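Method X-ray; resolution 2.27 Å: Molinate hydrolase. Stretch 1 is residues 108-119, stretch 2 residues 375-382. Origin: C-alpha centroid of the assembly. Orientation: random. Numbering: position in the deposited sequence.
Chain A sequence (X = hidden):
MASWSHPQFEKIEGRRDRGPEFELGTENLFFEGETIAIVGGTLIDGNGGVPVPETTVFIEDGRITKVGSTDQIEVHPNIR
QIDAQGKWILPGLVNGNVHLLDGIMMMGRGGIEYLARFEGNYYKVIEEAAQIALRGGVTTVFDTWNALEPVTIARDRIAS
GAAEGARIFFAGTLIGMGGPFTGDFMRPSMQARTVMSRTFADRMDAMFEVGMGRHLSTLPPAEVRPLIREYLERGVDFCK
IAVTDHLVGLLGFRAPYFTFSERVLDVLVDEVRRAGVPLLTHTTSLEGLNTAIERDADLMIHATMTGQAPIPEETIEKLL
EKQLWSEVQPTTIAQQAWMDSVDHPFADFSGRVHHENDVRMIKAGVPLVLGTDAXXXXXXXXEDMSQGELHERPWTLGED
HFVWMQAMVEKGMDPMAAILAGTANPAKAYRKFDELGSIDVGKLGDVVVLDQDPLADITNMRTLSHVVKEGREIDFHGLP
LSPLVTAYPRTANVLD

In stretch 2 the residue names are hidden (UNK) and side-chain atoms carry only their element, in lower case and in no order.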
# COMPACT_ATOMS: atom_id res chain seq x y z
N GLY A 108 7.17 11.44 -7.64
CA GLY A 108 7.21 11.06 -6.23
C GLY A 108 6.11 11.74 -5.49
O GLY A 108 4.99 11.76 -5.94
N ARG A 109 6.44 12.34 -4.36
CA ARG A 109 5.48 13.06 -3.53
C ARG A 109 5.22 14.45 -4.07
O ARG A 109 6.11 15.05 -4.64
CB ARG A 109 6.00 13.26 -2.13
CG ARG A 109 6.49 12.03 -1.46
CD ARG A 109 7.28 12.32 -0.19
NE ARG A 109 7.60 11.04 0.40
CZ ARG A 109 6.82 10.42 1.27
NH1 ARG A 109 5.71 11.00 1.70
NH2 ARG A 109 7.13 9.19 1.71
N GLY A 110 4.03 14.97 -3.84
CA GLY A 110 3.76 16.39 -4.07
C GLY A 110 2.77 16.72 -5.16
O GLY A 110 2.29 17.87 -5.24
N GLY A 111 2.54 15.77 -6.06
CA GLY A 111 1.67 16.03 -7.23
C GLY A 111 0.30 16.58 -6.87
O GLY A 111 -0.19 17.53 -7.47
N ILE A 112 -0.32 15.98 -5.86
CA ILE A 112 -1.67 16.35 -5.51
C ILE A 112 -1.68 17.78 -5.00
O ILE A 112 -2.43 18.61 -5.51
CB ILE A 112 -2.28 15.45 -4.47
CG1 ILE A 112 -2.42 14.02 -4.99
CG2 ILE A 112 -3.69 15.95 -4.12
CD1 ILE A 112 -2.73 13.02 -3.91
N GLU A 113 -0.86 18.03 -3.99
CA GLU A 113 -0.86 19.32 -3.29
C GLU A 113 -0.49 20.44 -4.23
O GLU A 113 -1.15 21.48 -4.27
CB GLU A 113 0.04 19.33 -2.05
CG GLU A 113 1.51 19.04 -2.30
CD GLU A 113 2.24 18.55 -1.06
OE1 GLU A 113 2.80 19.39 -0.30
OE2 GLU A 113 2.33 17.31 -0.87
N TYR A 114 0.49 20.20 -5.07
CA TYR A 114 0.90 21.21 -6.05
C TYR A 114 -0.19 21.52 -7.10
O TYR A 114 -0.52 22.67 -7.36
CB TYR A 114 2.14 20.68 -6.73
CG TYR A 114 2.77 21.45 -7.88
CD1 TYR A 114 3.61 22.56 -7.65
CD2 TYR A 114 2.65 21.01 -9.18
CE1 TYR A 114 4.27 23.20 -8.68
CE2 TYR A 114 3.32 21.66 -10.23
CZ TYR A 114 4.10 22.75 -9.98
OH TYR A 114 4.74 23.36 -11.02
N LEU A 115 -0.75 20.48 -7.70
CA LEU A 115 -1.75 20.74 -8.75
C LEU A 115 -3.04 21.34 -8.18
O LEU A 115 -3.73 22.11 -8.87
CB LEU A 115 -2.04 19.49 -9.56
CG LEU A 115 -0.83 19.07 -10.44
CD1 LEU A 115 -1.05 17.71 -11.09
CD2 LEU A 115 -0.57 20.09 -11.52
N ALA A 116 -3.40 20.95 -6.97
CA ALA A 116 -4.61 21.48 -6.38
C ALA A 116 -4.38 22.92 -5.96
O ALA A 116 -5.24 23.79 -6.11
CB ALA A 116 -5.05 20.65 -5.20
N ARG A 117 -3.20 23.17 -5.44
CA ARG A 117 -2.94 24.50 -4.93
C ARG A 117 -2.98 25.52 -6.03
O ARG A 117 -3.39 26.64 -5.83
CB ARG A 117 -1.58 24.54 -4.21
CG ARG A 117 -1.34 25.82 -3.39
CD ARG A 117 0.08 25.84 -2.81
NE ARG A 117 0.35 24.76 -1.88
CZ ARG A 117 -0.02 24.76 -0.60
NH1 ARG A 117 -0.69 25.78 -0.10
NH2 ARG A 117 0.27 23.71 0.18
N PHE A 118 -2.49 25.15 -7.21
CA PHE A 118 -2.36 26.14 -8.29
C PHE A 118 -3.38 26.06 -9.41
O PHE A 118 -3.27 26.81 -10.36
CB PHE A 118 -0.94 26.14 -8.83
CG PHE A 118 0.05 26.46 -7.76
CD1 PHE A 118 0.03 27.71 -7.16
CD2 PHE A 118 0.90 25.50 -7.26
CE1 PHE A 118 0.89 28.02 -6.12
CE2 PHE A 118 1.77 25.80 -6.21
CZ PHE A 118 1.76 27.06 -5.64
N GLU A 119 -4.39 25.20 -9.26
CA GLU A 119 -5.45 25.09 -10.27
C GLU A 119 -6.08 26.46 -10.47
O GLU A 119 -6.38 27.12 -9.51
CB GLU A 119 -6.55 24.08 -9.90
CG GLU A 119 -7.46 23.77 -11.11
CD GLU A 119 -8.32 22.52 -10.98
OE1 GLU A 119 -8.64 22.12 -9.85
OE2 GLU A 119 -8.68 21.94 -12.03
N UNK A 375 12.67 21.34 -12.95
CA UNK A 375 11.42 22.09 -12.72
C UNK A 375 11.54 22.98 -11.50
O UNK A 375 12.46 22.88 -10.72
N UNK A 376 10.60 23.88 -11.36
CA UNK A 376 10.54 24.75 -10.20
C UNK A 376 9.76 24.04 -9.10
O UNK A 376 8.53 24.07 -9.01
c UNK A 376 9.96 26.11 -10.56
s UNK A 376 9.71 27.12 -9.09
N UNK A 377 10.52 23.38 -8.25
CA UNK A 377 9.98 22.48 -7.25
C UNK A 377 9.31 23.19 -6.09
O UNK A 377 9.79 24.19 -5.59
c UNK A 377 10.53 20.42 -5.84
o UNK A 377 11.81 21.01 -7.80
c UNK A 377 11.10 21.57 -6.69
N UNK A 378 8.17 22.65 -5.68
CA UNK A 378 7.39 23.28 -4.62
C UNK A 378 8.24 23.39 -3.35
O UNK A 378 8.86 22.41 -2.93
c UNK A 378 6.13 22.46 -4.32
o UNK A 378 4.21 23.82 -3.98
c UNK A 378 5.15 23.21 -3.45
o UNK A 378 5.30 23.15 -2.21
N UNK A 379 8.21 24.56 -2.70
CA UNK A 379 9.03 24.75 -1.47
C UNK A 379 8.70 23.84 -0.34
O UNK A 379 9.59 23.45 0.39
c UNK A 379 8.75 26.18 -1.08
c UNK A 379 7.53 26.59 -1.84
c UNK A 379 7.51 25.78 -3.10
N UNK A 380 7.46 23.40 -0.23
CA UNK A 380 7.16 22.37 0.80
C UNK A 380 7.92 21.08 0.55
O UNK A 380 8.31 20.38 1.50
o UNK A 380 5.48 23.71 2.60
c UNK A 380 5.66 22.05 0.91
o UNK A 380 3.69 23.16 1.47
c UNK A 380 4.90 23.05 1.71
N UNK A 381 8.10 20.73 -0.71
CA UNK A 381 8.85 19.51 -1.08
C UNK A 381 10.36 19.70 -0.92
O UNK A 381 11.07 18.80 -0.48
c UNK A 381 6.86 17.21 -2.12
c UNK A 381 8.53 19.08 -2.53
c UNK A 381 9.47 17.97 -3.02
c UNK A 381 7.08 18.62 -2.64
N UNK A 382 10.84 20.85 -1.33
CA UNK A 382 12.27 21.19 -1.08
C UNK A 382 12.60 21.17 0.41
O UNK A 382 13.63 20.66 0.85
c UNK A 382 12.88 24.15 -3.53
c UNK A 382 12.59 22.70 -3.13
c UNK A 382 12.60 22.57 -1.61
c UNK A 382 13.59 21.76 -3.79
O HOH W 1 6.59 25.22 -10.48
O HOH W 2 1.82 22.83 -2.91

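Position 375 has no side-chain atom and makes no contact with stretch 1. It is Gly 375.

Position 376 carries one carbon and then one sulfur. Its CA-to-CB bond points sideways and the sulfur stays clear of stretch 1. It is Cys 376. Water 1 donates a hydrogen bond to Cys 376 O at 2.7 Å and is also hydrogen-bonded to Tyr 114 OH at 2.7 Å. The two protein oxygens, Tyr 114 OH and Cys 376 O, are 4.3 Å apart, and the water bridges them.

Position 377 has a first carbon that carries one oxygen and one carbon. The CA-to-CB bond points away from stretch 1, and nothing there is touched. This is Thr 377.

Position 378 has two carbons, the second carrying two oxygens. This is a short carboxylate, and its CA-to-CB bond points toward stretch 1. One oxygen lies at the ring edges of Tyr 114 and Phe 118. The other accepts a hydrogen bond from the backbone N of position 380. The residue is Asp 378. The edge contacts are Asp 378 OD2 to Tyr 114 CD1 and to Phe 118 CE2, both 3.9 Å. Ring edges carry slightly positive hydrogens, so a carboxylate oxygen is at ease there. Water 2 donates to Asp 378 OD2 at 2.8 Å and accepts from Arg 117 NE at 2.6 Å.

Position 379 has three carbons that close a ring onto the backbone N, and touches nothing on stretch 1. Only proline closes such a ring: Pro 379. It opens the helix.

Position 380 again has two carbons, the second with two oxygens. One oxygen lies near the guanidinium of Arg 117, and the first carbon is near Glu 113 OE1. It is Asp 380. Its backbone N donates to Asp 378 OD1 at 2.9 Å, which caps the helix. Its side chain forms a long salt bridge, Asp 380 OD2 to Arg 117 NH2, 3.7 Å. The oxygen lies well out of the guanidinium plane, so no N-H points at it and charge alone attracts. Glu 113 OE1 and Asp 380 OD2 are like charges, 4.3 Å apart, so this approach is not an attraction.

Position 381 has four carbons, forked at the first, with one arm two carbons long. The end of the longer arm meets Arg 109 and Gly 110 at the start of stretch 1. That is isoleucine, Ile 381. Ile 381 CD1 is 3.4 Å from Arg 109 O and 3.8 Å from Gly 110 CA. A CB on Gly 110 would clash with this methyl, and the backbone angles of Gly 110 call for glycine in any case.

Position 382 has four carbons, forked at the second, out of reach of stretch 1. It is Leu 382.

No direct hydrogen bond crosses the contact. Ile 381 packs beside Gly 110, the N-cap of the first helix. Farther along that helix, two waters and the charge of Arg 117 link it to Cys 376, Asp 378 and Asp 380.

Stretch 2, residues 375-382: GCTDPDIL
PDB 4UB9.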